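Local coordinates for protein dTDP-4-amino-4,6-dideoxyglucose formyltransferase (Shewanella sp. FDAARGOS_354, PDB 6V2T) that probably transfers a formyl group from a folate cofactor to the 4-amino group of dTDP-4-amino-4,6-dideoxyglucose, a sugar nucleotide of O-antigen synthesis, at residues B[48-53]-B[192-197]; B[76-81]-B[100-105]; B[142-147]-B[158-163]. All blocks are in the same frame, centred on the assembly; numbering follows the deposited sequence.

Contact 1: residues B[48-53]-B[192-197]; sequences DKFQSV and DLVFAN
The C-terminal end of helix 171-194 meets the turn that leads into strand 53-60, and the residue joining them is F195, the first to leave helical geometry. Its ring reaches across to the 48-53 turn, where the outer end of the ring is wedged among three partners. The carbonyl O of K49 lies at the ring's edge, near its plane and 3.4 Å from F195 CZ, so the oxygen faces the weakly positive C-H rim of the ring. V53 sends CG2 to F195 CE1 at 3.7 Å, the valine and the phenylalanine pointing at each other. The F50 ring comes in obliquely, its plane turned 40° from that of F195, with F50 CE2 3.8 Å from F195 CE2. F50 to V53 form a type I beta turn, closed by the bond from V53 N to F50 O (3.1 Å), and this turn delivers F50 and V53 to the same partner. In the Rossmann-like formyltransferase domain, the loop that ends in this turn connects helix 33-45 to strand 53-60, and V53 is already the first residue of that strand. Its CG1, anti to the backbone N (chi1 -173°), lies alongside V194 CG1 at 4.1 Å, the two side chains running in opposing senses, while CG2 is left for F195. The compact, branched valines suit this buried seam, where V53 and V194 both also pack on V26 of strand 24-30. F50 is buried as well and meets F55 edge-to-face, whereas F195 remains largely exposed. At the helix end, R113 binds the carbonyl oxygens of L193 and V194.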
loop_
_atom_site.group_PDB
_atom_site.type_symbol
_atom_site.label_atom_id
_atom_site.label_comp_id
_atom_site.label_asym_id
_atom_site.label_seq_id
_atom_site.Cartn_x
_atom_site.Cartn_y
_atom_site.Cartn_z
ATOM N N ASP B 48 -40.795 -8.741 -15.016
ATOM C CA ASP B 48 -42.088 -8.237 -15.558
ATOM C C ASP B 48 -41.875 -7.632 -16.958
ATOM O O ASP B 48 -42.886 -7.327 -17.622
ATOM C CB ASP B 48 -42.722 -7.210 -14.607
ATOM C CG ASP B 48 -41.876 -5.970 -14.345
ATOM O OD1 ASP B 48 -40.636 -6.104 -14.279
ATOM O OD2 ASP B 48 -42.461 -4.871 -14.207
ATOM N N LYS B 49 -40.617 -7.418 -17.369
ATOM C CA LYS B 49 -40.245 -6.833 -18.684
ATOM C C LYS B 49 -39.791 -7.954 -19.610
ATOM O O LYS B 49 -39.711 -7.695 -20.815
ATOM C CB LYS B 49 -39.095 -5.830 -18.556
ATOM C CG LYS B 49 -39.230 -4.777 -17.468
ATOM C CD LYS B 49 -39.681 -3.434 -17.974
ATOM C CE LYS B 49 -39.409 -2.311 -16.999
ATOM N NZ LYS B 49 -38.855 -1.130 -17.695
ATOM N N PHE B 50 -39.484 -9.134 -19.071
ATOM C CA PHE B 50 -38.683 -10.184 -19.758
ATOM C C PHE B 50 -39.452 -11.493 -19.814
ATOM O O PHE B 50 -38.816 -12.550 -19.991
ATOM C CB PHE B 50 -37.321 -10.380 -19.075
ATOM C CG PHE B 50 -36.370 -9.213 -19.188
ATOM C CD1 PHE B 50 -35.594 -8.815 -18.108
ATOM C CD2 PHE B 50 -36.244 -8.493 -20.369
ATOM C CE1 PHE B 50 -34.720 -7.737 -18.205
ATOM C CE2 PHE B 50 -35.367 -7.422 -20.462
ATOM C CZ PHE B 50 -34.613 -7.034 -19.383
ATOM N N GLN B 51 -40.785 -11.405 -19.741
ATOM C CA GLN B 51 -41.724 -12.531 -19.965
ATOM C C GLN B 51 -41.243 -13.353 -21.162
ATOM O O GLN B 51 -41.179 -14.588 -21.033
ATOM C CB GLN B 51 -43.147 -12.009 -20.200
ATOM C CG GLN B 51 -44.210 -12.683 -19.348
ATOM C CD GLN B 51 -44.097 -12.356 -17.878
ATOM O OE1 GLN B 51 -44.574 -13.104 -17.026
ATOM N NE2 GLN B 51 -43.463 -11.237 -17.564
ATOM N N SER B 52 -40.881 -12.701 -22.275
ATOM C CA SER B 52 -40.591 -13.372 -23.572
ATOM C C SER B 52 -39.097 -13.294 -23.936
ATOM O O SER B 52 -38.770 -13.569 -25.121
ATOM C CB SER B 52 -41.436 -12.810 -24.681
ATOM O OG SER B 52 -42.782 -12.630 -24.270
ATOM N N VAL B 53 -38.214 -12.993 -22.972
ATOM C CA VAL B 53 -36.733 -12.992 -23.208
ATOM C C VAL B 53 -36.088 -14.037 -22.297
ATOM O O VAL B 53 -36.301 -13.924 -21.079
ATOM C CB VAL B 53 -36.124 -11.606 -22.952
ATOM C CG1 VAL B 53 -34.656 -11.569 -23.349
ATOM C CG2 VAL B 53 -36.902 -10.496 -23.638
ATOM N N ASP B 192 -33.720 -1.589 -22.110
ATOM C CA ASP B 192 -33.547 -0.663 -23.255
ATOM C C ASP B 192 -32.608 -1.300 -24.283
ATOM O O ASP B 192 -32.944 -1.246 -25.470
ATOM C CB ASP B 192 -32.993 0.688 -22.819
ATOM C CG ASP B 192 -33.977 1.581 -22.093
ATOM O OD1 ASP B 192 -35.186 1.367 -22.247
ATOM O OD2 ASP B 192 -33.506 2.505 -21.400
ATOM N N LEU B 193 -31.496 -1.883 -23.834
ATOM C CA LEU B 193 -30.480 -2.542 -24.702
ATOM C C LEU B 193 -31.117 -3.717 -25.417
ATOM O O LEU B 193 -30.979 -3.871 -26.664
ATOM C CB LEU B 193 -29.324 -3.089 -23.853
ATOM C CG LEU B 193 -28.388 -2.047 -23.273
ATOM C CD1 LEU B 193 -27.258 -2.728 -22.492
ATOM C CD2 LEU B 193 -27.860 -1.148 -24.388
ATOM N N VAL B 194 -31.766 -4.565 -24.633
ATOM C CA VAL B 194 -32.429 -5.774 -25.165
ATOM C C VAL B 194 -33.451 -5.379 -26.241
ATOM O O VAL B 194 -33.456 -6.076 -27.257
ATOM C CB VAL B 194 -33.079 -6.602 -24.041
ATOM C CG1 VAL B 194 -33.872 -7.749 -24.622
ATOM C CG2 VAL B 194 -32.053 -7.095 -23.031
ATOM N N PHE B 195 -34.260 -4.323 -26.036
ATOM C CA PHE B 195 -35.446 -3.989 -26.889
ATOM C C PHE B 195 -35.118 -2.850 -27.869
ATOM O O PHE B 195 -36.048 -2.318 -28.494
ATOM C CB PHE B 195 -36.662 -3.642 -26.013
ATOM C CG PHE B 195 -37.108 -4.788 -25.144
ATOM C CD1 PHE B 195 -37.244 -6.059 -25.669
ATOM C CD2 PHE B 195 -37.338 -4.602 -23.785
ATOM C CE1 PHE B 195 -37.629 -7.129 -24.871
ATOM C CE2 PHE B 195 -37.687 -5.674 -22.981
ATOM C CZ PHE B 195 -37.851 -6.929 -23.521
ATOM N N ALA B 196 -33.830 -2.503 -27.993
ATOM C CA ALA B 196 -33.277 -1.480 -28.908
ATOM C C ALA B 196 -33.972 -0.137 -28.705
ATOM O O ALA B 196 -34.162 0.623 -29.684
ATOM C CB ALA B 196 -33.370 -1.936 -30.331
ATOM N N ASN B 197 -34.291 0.178 -27.457
ATOM C CA ASN B 197 -34.793 1.513 -27.089
ATOM C C ASN B 197 -33.579 2.405 -26.844
ATOM O O ASN B 197 -33.265 2.678 -25.670
ATOM C CB ASN B 197 -35.730 1.425 -25.891
ATOM C CG ASN B 197 -36.377 2.750 -25.611
ATOM O OD1 ASN B 197 -36.413 3.616 -26.483
ATOM N ND2 ASN B 197 -36.823 2.925 -24.374
#

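Contact 2: residues B[76-81]-B[100-105]. With FOL (folic acid), chain H; 0FX (dTDP-4-amino-4,6-dideoxyglucose), chain G.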
loop_
_atom_site.group_PDB
_atom_site.type_symbol
_atom_site.label_atom_id
_atom_site.label_comp_id
_atom_site.label_asym_id
_atom_site.label_seq_id
_atom_site.Cartn_x
_atom_site.Cartn_y
_atom_site.Cartn_z
ATOM N N SER B 76 -18.199 -22.651 -20.731
ATOM C CA SER B 76 -17.278 -21.961 -21.661
ATOM C C SER B 76 -17.982 -21.762 -23.006
ATOM O O SER B 76 -18.859 -22.586 -23.352
ATOM C CB SER B 76 -16.006 -22.736 -21.827
ATOM O OG SER B 76 -15.069 -21.950 -22.541
ATOM N N ILE B 77 -17.598 -20.709 -23.732
ATOM C CA ILE B 77 -17.870 -20.585 -25.194
ATOM C C ILE B 77 -16.613 -20.009 -25.840
ATOM O O ILE B 77 -15.901 -19.260 -25.140
ATOM C CB ILE B 77 -19.125 -19.741 -25.487
ATOM C CG1 ILE B 77 -19.731 -20.089 -26.849
ATOM C CG2 ILE B 77 -18.839 -18.250 -25.346
ATOM C CD1 ILE B 77 -21.194 -19.709 -26.985
ATOM N N ASN B 78 -16.369 -20.373 -27.098
ATOM C CA ASN B 78 -15.185 -19.967 -27.892
ATOM C C ASN B 78 -15.623 -19.207 -29.144
ATOM O O ASN B 78 -15.860 -19.812 -30.195
ATOM C CB ASN B 78 -14.330 -21.170 -28.281
ATOM C CG ASN B 78 -13.043 -20.751 -28.954
ATOM O OD1 ASN B 78 -12.798 -19.566 -29.184
ATOM N ND2 ASN B 78 -12.206 -21.724 -29.255
ATOM N N VAL B 79 -15.598 -17.892 -29.054
ATOM C CA VAL B 79 -16.069 -16.953 -30.100
ATOM C C VAL B 79 -15.135 -16.994 -31.323
ATOM O O VAL B 79 -15.500 -16.404 -32.366
ATOM C CB VAL B 79 -16.169 -15.572 -29.427
ATOM C CG1 VAL B 79 -15.989 -14.439 -30.394
ATOM C CG2 VAL B 79 -17.469 -15.461 -28.641
ATOM N N LYS B 80 -13.991 -17.679 -31.234
ATOM C CA LYS B 80 -13.094 -17.919 -32.397
ATOM C C LYS B 80 -13.327 -19.323 -32.977
ATOM O O LYS B 80 -12.660 -19.648 -33.955
ATOM C CB LYS B 80 -11.634 -17.728 -31.984
ATOM C CG LYS B 80 -11.339 -16.390 -31.325
ATOM C CD LYS B 80 -9.906 -15.935 -31.491
ATOM C CE LYS B 80 -9.615 -14.656 -30.736
ATOM N NZ LYS B 80 -8.197 -14.586 -30.310
ATOM N N SER B 81 -14.237 -20.122 -32.407
ATOM C CA SER B 81 -14.660 -21.439 -32.966
ATOM C C SER B 81 -15.735 -21.239 -34.048
ATOM O O SER B 81 -16.837 -20.780 -33.698
ATOM C CB SER B 81 -15.166 -22.364 -31.888
ATOM O OG SER B 81 -16.006 -23.366 -32.456
ATOM N N CYS B 100 -15.878 -9.313 -21.625
ATOM C CA CYS B 100 -15.514 -10.541 -22.366
ATOM C C CYS B 100 -14.034 -10.476 -22.746
ATOM O O CYS B 100 -13.662 -9.491 -23.418
ATOM C CB CYS B 100 -16.351 -10.665 -23.626
ATOM S SG CYS B 100 -15.995 -12.166 -24.553
ATOM N N LYS B 101 -13.246 -11.482 -22.343
ATOM C CA LYS B 101 -11.779 -11.580 -22.632
ATOM C C LYS B 101 -11.513 -11.864 -24.123
ATOM O O LYS B 101 -10.352 -11.724 -24.525
ATOM C CB LYS B 101 -11.111 -12.670 -21.778
ATOM C CG LYS B 101 -10.998 -12.377 -20.288
ATOM C CD LYS B 101 -10.643 -13.598 -19.444
ATOM C CE LYS B 101 -10.387 -13.259 -17.986
ATOM N NZ LYS B 101 -9.173 -12.420 -17.839
ATOM N N GLN B 102 -12.506 -12.255 -24.933
ATOM C CA GLN B 102 -12.247 -12.625 -26.359
ATOM C C GLN B 102 -12.682 -11.521 -27.317
ATOM O O GLN B 102 -13.768 -10.970 -27.146
ATOM C CB GLN B 102 -13.000 -13.882 -26.779
ATOM C CG GLN B 102 -12.579 -15.140 -26.040
ATOM C CD GLN B 102 -13.320 -16.339 -26.588
ATOM O OE1 GLN B 102 -14.502 -16.552 -26.310
ATOM N NE2 GLN B 102 -12.627 -17.113 -27.407
ATOM N N ILE B 103 -11.889 -11.271 -28.354
ATOM C CA ILE B 103 -12.288 -10.387 -29.476
ATOM C C ILE B 103 -13.318 -11.134 -30.327
ATOM O O ILE B 103 -13.041 -12.289 -30.703
ATOM C CB ILE B 103 -11.068 -9.946 -30.299
ATOM C CG1 ILE B 103 -10.075 -9.162 -29.435
ATOM C CG2 ILE B 103 -11.543 -9.141 -31.507
ATOM C CD1 ILE B 103 -8.627 -9.239 -29.900
ATOM N N PHE B 104 -14.465 -10.511 -30.619
ATOM C CA PHE B 104 -15.491 -11.116 -31.509
ATOM C C PHE B 104 -14.995 -11.029 -32.942
ATOM O O PHE B 104 -14.573 -9.964 -33.376
ATOM C CB PHE B 104 -16.859 -10.443 -31.372
ATOM C CG PHE B 104 -17.619 -10.780 -30.115
ATOM C CD1 PHE B 104 -16.967 -11.198 -28.966
ATOM C CD2 PHE B 104 -19.006 -10.672 -30.088
ATOM C CE1 PHE B 104 -17.680 -11.481 -27.812
ATOM C CE2 PHE B 104 -19.711 -10.934 -28.920
ATOM C CZ PHE B 104 -19.048 -11.341 -27.794
ATOM N N PRO B 105 -15.019 -12.130 -33.724
ATOM C CA PRO B 105 -14.667 -12.062 -35.131
ATOM C C PRO B 105 -15.728 -11.307 -35.942
ATOM O O PRO B 105 -16.895 -11.245 -35.533
ATOM C CB PRO B 105 -14.643 -13.534 -35.555
ATOM C CG PRO B 105 -15.671 -14.173 -34.655
ATOM C CD PRO B 105 -15.481 -13.469 -33.332
HETATM N N1 FOL H . -14.885 -7.716 -29.907
HETATM C C2 FOL H . -15.029 -6.862 -30.933
HETATM N NA2 FOL H . -14.958 -7.314 -32.181
HETATM N N3 FOL H . -15.292 -5.537 -30.719
HETATM C C4 FOL H . -15.345 -5.057 -29.467
HETATM O O4 FOL H . -15.590 -3.825 -29.370
HETATM C C4A FOL H . -15.198 -5.927 -28.391
HETATM N N5 FOL H . -15.211 -5.518 -27.121
HETATM C C6 FOL H . -14.685 -6.322 -26.013
HETATM C C7 FOL H . -15.033 -7.794 -26.306
HETATM N N8 FOL H . -14.794 -8.173 -27.672
HETATM C C8A FOL H . -14.961 -7.279 -28.659
HETATM C C9 FOL H . -13.207 -5.942 -25.626
HETATM N N10 FOL H . -12.425 -7.085 -25.149
HETATM C C11 FOL H . -8.411 -7.997 -26.026
HETATM C C12 FOL H . -9.205 -8.840 -25.246
HETATM C C13 FOL H . -10.532 -8.509 -24.955
HETATM C C14 FOL H . -11.111 -7.356 -25.446
HETATM C C15 FOL H . -10.326 -6.532 -26.246
HETATM C C16 FOL H . -8.995 -6.845 -26.533
HETATM C C FOL H . -6.986 -8.368 -26.365
HETATM O O FOL H . -6.703 -9.542 -26.266
HETATM N N FOL H . -6.084 -7.502 -26.834
HETATM O O4P 0FX G . -12.208 -5.481 -16.070
HETATM P P2 0FX G . -12.113 -7.009 -16.050
HETATM O O3P 0FX G . -13.453 -7.673 -16.017
HETATM O O1G 0FX G . -11.459 -7.312 -17.445
HETATM C C1G 0FX G . -12.129 -8.212 -18.324
HETATM C C2G 0FX G . -11.039 -9.123 -18.855
HETATM O O2G 0FX G . -10.363 -9.882 -17.837
HETATM C C3G 0FX G . -10.027 -8.229 -19.552
HETATM O O3G 0FX G . -9.056 -9.100 -20.151
HETATM C C4G 0FX G . -10.702 -7.297 -20.577
HETATM N N4A 0FX G . -9.735 -6.285 -21.012
HETATM C C5G 0FX G . -11.923 -6.546 -20.060
HETATM C C6G 0FX G . -12.659 -5.832 -21.212
HETATM O O5G 0FX G . -12.777 -7.476 -19.388
HETATM O OPP 0FX G . -11.374 -7.872 -14.789
HETATM P P 0FX G . -9.809 -7.796 -14.821
HETATM O O1P 0FX G . -9.098 -8.326 -15.976
HETATM O O2P 0FX G . -9.324 -8.622 -13.659
HETATM O O5 0FX G . -9.240 -6.377 -14.431
HETATM C C5 0FX G . -9.863 -5.590 -13.450
HETATM C C4 0FX G . -8.826 -4.563 -12.978
HETATM O O4 0FX G . -7.764 -5.178 -12.246
HETATM C C3 0FX G . -8.082 -3.842 -14.116
HETATM O O3 0FX G . -8.845 -2.783 -14.675
HETATM C C2 0FX G . -6.744 -3.393 -13.478
HETATM C C1 0FX G . -6.559 -4.510 -12.413
HETATM N N11 0FX G . -5.551 -5.458 -12.863
HETATM C C61 0FX G . -5.872 -6.644 -13.426
HETATM C C51 0FX G . -4.852 -7.512 -13.811
HETATM C C5A 0FX G . -5.197 -8.849 -14.459
HETATM C C21 0FX G . -4.273 -5.110 -12.664
HETATM O O21 0FX G . -3.998 -3.908 -12.099
HETATM N N31 0FX G . -3.252 -5.918 -13.039
HETATM C C41 0FX G . -3.523 -7.122 -13.609
HETATM O O41 0FX G . -2.479 -7.898 -14.025
#
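Q102 sets its terminal amide against the N78-S81 turn, OE1 on the backbone of V79 and NE2 on the side-chain oxygen of N78. OE1 accepts a nearly straight bond from V79 N (3.2 Å, 177° at the hydrogen), although the donor sits well to the side of the C=O direction. NE2 gives its hydrogen, within the amide plane, to N78 OD1 at 3.0 Å. That oxygen also takes K80 N, which closes an Asx turn, and the two donors approach from opposite faces of the N78 amide. Asparagine suits the place because its short side-chain amide can reach forward to K80 N and still receive Q102. CG of Q102 lies anti to the carbonyl carbon (chi1 -64°) and the chain runs extended from there, which carries the amide to the turn. V79, buried, turns CG1 to F104 CD1 at 3.7 Å, and C100 SG lies in plane at the edge of the same ring. The far side of segment 100-105 serves the ligands: C100 O accepts from N10 of the folate (3.2 Å), F104 O accepts from its NA2 (2.9 Å), and K101 NZ holds the sugar's O2G (2.8 Å). This loop after strand 94-98 is one wall of the pocket for folate and sugar nucleotide in the formyltransferase fold.

Contact 3: residues B[142-147]-B[158-163]; sequences GCTIHL and LFQKEV
Strands 142-147 and 159-163 run antiparallel, 167° between their directions, and are joined by paired backbone bonds at C143-K161 and I145-F159. C143 and K161 exchange bonds of 3.0 Å in both directions, N to O. The ladder is interrupted at I145, whose carbonyl O takes two donors, L158 N at 2.8 Å and F159 N at 3.2 Å: a classic beta bulge, with two residues set against one. At the opposite end G142 pairs with E162, and its CA comes 3.2 Å from K161 O in a CA-H...O contact; having no side chain lets G142 lie this close. Among the side chains, with CG between its backbone N and carbonyl carbon (chi1 76°) and the chain extended beyond it, Q160 runs alongside T144 and brings NE2 to the hydroxyl OG1 (3.0 Å), which lies in the amide plane. T144 OG1 is also bonded to G120 O and N122 N, and Q160 NE2 to N122 O, so these two polar groups tie the hairpin to the 120-122 loop. On the face carrying C143, I145 and F159, the contact between the strands is apolar, I145 CB lying 4.4 Å from F159 CB; the aliphatic start of K161 lies there too, and its end leads away. Past the bulge, L147 CG meets L158 CD2 at 4.0 Å, the side chains crossing at about a right angle. H146 touches the folate, and its NE2 bonds N116 of strand 113-118. Strand 157-163 forms the sheet's outer edge within this chain, strand 141-147 lies between it and strand 113-118, and helix 171-194 packs over the C143 and I145 face.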
loop_
_atom_site.group_PDB
_atom_site.type_symbol
_atom_site.label_atom_id
_atom_site.label_comp_id
_atom_site.label_asym_id
_atom_site.label_seq_id
_atom_site.Cartn_x
_atom_site.Cartn_y
_atom_site.Cartn_z
ATOM N N GLY B 142 -14.961 6.187 -17.521
ATOM C CA GLY B 142 -16.329 5.891 -17.099
ATOM C C GLY B 142 -16.721 4.554 -17.675
ATOM O O GLY B 142 -15.832 3.723 -17.846
ATOM N N CYS B 143 -18.000 4.385 -17.999
ATOM C CA CYS B 143 -18.561 3.171 -18.615
ATOM C C CYS B 143 -19.171 3.585 -19.952
ATOM O O CYS B 143 -19.861 4.648 -20.011
ATOM C CB CYS B 143 -19.622 2.522 -17.734
ATOM S SG CYS B 143 -20.386 1.074 -18.524
ATOM N N THR B 144 -18.955 2.758 -20.969
ATOM C CA THR B 144 -19.557 2.892 -22.322
ATOM C C THR B 144 -20.277 1.582 -22.673
ATOM O O THR B 144 -19.649 0.460 -22.622
ATOM C CB THR B 144 -18.511 3.260 -23.378
ATOM O OG1 THR B 144 -17.758 4.418 -23.009
ATOM C CG2 THR B 144 -19.167 3.499 -24.724
ATOM N N ILE B 145 -21.555 1.685 -23.016
ATOM C CA ILE B 145 -22.319 0.577 -23.655
ATOM C C ILE B 145 -22.427 0.912 -25.141
ATOM O O ILE B 145 -22.987 1.994 -25.470
ATOM C CB ILE B 145 -23.690 0.392 -22.992
ATOM C CG1 ILE B 145 -23.525 0.202 -21.484
ATOM C CG2 ILE B 145 -24.404 -0.786 -23.628
ATOM C CD1 ILE B 145 -24.832 -0.068 -20.766
ATOM N N HIS B 146 -21.843 0.068 -25.991
ATOM C CA HIS B 146 -21.692 0.376 -27.440
ATOM C C HIS B 146 -21.974 -0.857 -28.281
ATOM O O HIS B 146 -21.823 -2.004 -27.782
ATOM C CB HIS B 146 -20.302 0.992 -27.679
ATOM C CG HIS B 146 -19.181 0.033 -27.453
ATOM N ND1 HIS B 146 -18.685 -0.762 -28.465
ATOM C CD2 HIS B 146 -18.448 -0.261 -26.366
ATOM C CE1 HIS B 146 -17.703 -1.507 -27.991
ATOM N NE2 HIS B 146 -17.535 -1.229 -26.725
ATOM N N LEU B 147 -22.444 -0.636 -29.502
ATOM C CA LEU B 147 -22.527 -1.693 -30.533
ATOM C C LEU B 147 -21.089 -2.136 -30.838
ATOM O O LEU B 147 -20.201 -1.283 -30.840
ATOM C CB LEU B 147 -23.225 -1.130 -31.779
ATOM C CG LEU B 147 -24.739 -0.936 -31.654
ATOM C CD1 LEU B 147 -25.296 -0.178 -32.854
ATOM C CD2 LEU B 147 -25.441 -2.269 -31.507
ATOM N N LEU B 158 -24.213 3.664 -27.324
ATOM C CA LEU B 158 -25.651 3.616 -26.959
ATOM C C LEU B 158 -25.898 4.439 -25.684
ATOM O O LEU B 158 -26.814 5.317 -25.669
ATOM C CB LEU B 158 -26.028 2.135 -26.800
ATOM C CG LEU B 158 -25.737 1.264 -28.016
ATOM C CD1 LEU B 158 -26.353 -0.119 -27.897
ATOM C CD2 LEU B 158 -26.258 1.939 -29.286
ATOM N N PHE B 159 -25.149 4.158 -24.625
ATOM C CA PHE B 159 -25.227 4.879 -23.335
ATOM C C PHE B 159 -23.816 5.016 -22.803
ATOM O O PHE B 159 -23.042 4.061 -23.008
ATOM C CB PHE B 159 -26.064 4.094 -22.326
ATOM C CG PHE B 159 -27.462 3.836 -22.807
ATOM C CD1 PHE B 159 -28.446 4.812 -22.709
ATOM C CD2 PHE B 159 -27.783 2.630 -23.383
ATOM C CE1 PHE B 159 -29.733 4.561 -23.167
ATOM C CE2 PHE B 159 -29.066 2.392 -23.859
ATOM C CZ PHE B 159 -30.042 3.351 -23.728
ATOM N N GLN B 160 -23.476 6.126 -22.161
ATOM C CA GLN B 160 -22.180 6.200 -21.449
ATOM C C GLN B 160 -22.271 7.225 -20.321
ATOM O O GLN B 160 -23.083 8.179 -20.426
ATOM C CB GLN B 160 -21.031 6.455 -22.429
ATOM C CG GLN B 160 -20.917 7.869 -22.939
ATOM C CD GLN B 160 -19.715 8.086 -23.842
ATOM O OE1 GLN B 160 -19.587 9.153 -24.421
ATOM N NE2 GLN B 160 -18.815 7.109 -23.969
ATOM N N LYS B 161 -21.439 7.039 -19.299
ATOM C CA LYS B 161 -21.341 7.977 -18.160
ATOM C C LYS B 161 -19.900 8.068 -17.682
ATOM O O LYS B 161 -19.276 7.033 -17.439
ATOM C CB LYS B 161 -22.306 7.552 -17.051
ATOM C CG LYS B 161 -22.400 8.577 -15.913
ATOM C CD LYS B 161 -23.601 8.432 -14.986
ATOM C CE LYS B 161 -24.426 7.171 -15.205
ATOM N NZ LYS B 161 -25.461 6.962 -14.164
ATOM N N GLU B 162 -19.401 9.291 -17.605
ATOM C CA GLU B 162 -18.065 9.631 -17.100
ATOM C C GLU B 162 -18.096 9.462 -15.584
ATOM O O GLU B 162 -19.155 9.660 -14.973
ATOM C CB GLU B 162 -17.697 11.044 -17.507
ATOM C CG GLU B 162 -16.377 11.500 -16.915
ATOM C CD GLU B 162 -15.771 12.735 -17.542
ATOM O OE1 GLU B 162 -16.477 13.394 -18.315
ATOM O OE2 GLU B 162 -14.567 12.995 -17.313
ATOM N N VAL B 163 -16.983 9.042 -15.015
ATOM C CA VAL B 163 -16.783 9.055 -13.547
ATOM C C VAL B 163 -15.573 9.934 -13.311
ATOM O O VAL B 163 -14.654 10.010 -14.149
ATOM C CB VAL B 163 -16.659 7.644 -12.932
ATOM C CG1 VAL B 163 -17.722 6.701 -13.451
ATOM C CG2 VAL B 163 -15.284 7.056 -13.138
#

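In the fold
Helix 171-194 links contacts 1 and 3: its end belongs to contact 1, and its L193 packs CD2 on I145, L158 and F159 of contact 3. Contact 2 touches neither; it and contact 3 reach the same sheet, contact 3 at edge strand 157-163, contact 2 between edge strand 75-77 and the loop after inner strand 94-98. Contact 1, though farthest from the chain's centre, buries F50, V53 and V194 and leaves K49 and F195 exposed; contacts 2 and 3 are partly buried, contact 3 nearest the centre. Contact 1 relies on apolar packing without hydrogen bonds across it, contact 3 chiefly on backbone ladder bonds; contact 2 combines one glutamine amide, bonded to a backbone N and an asparagine oxygen, with packing of V79.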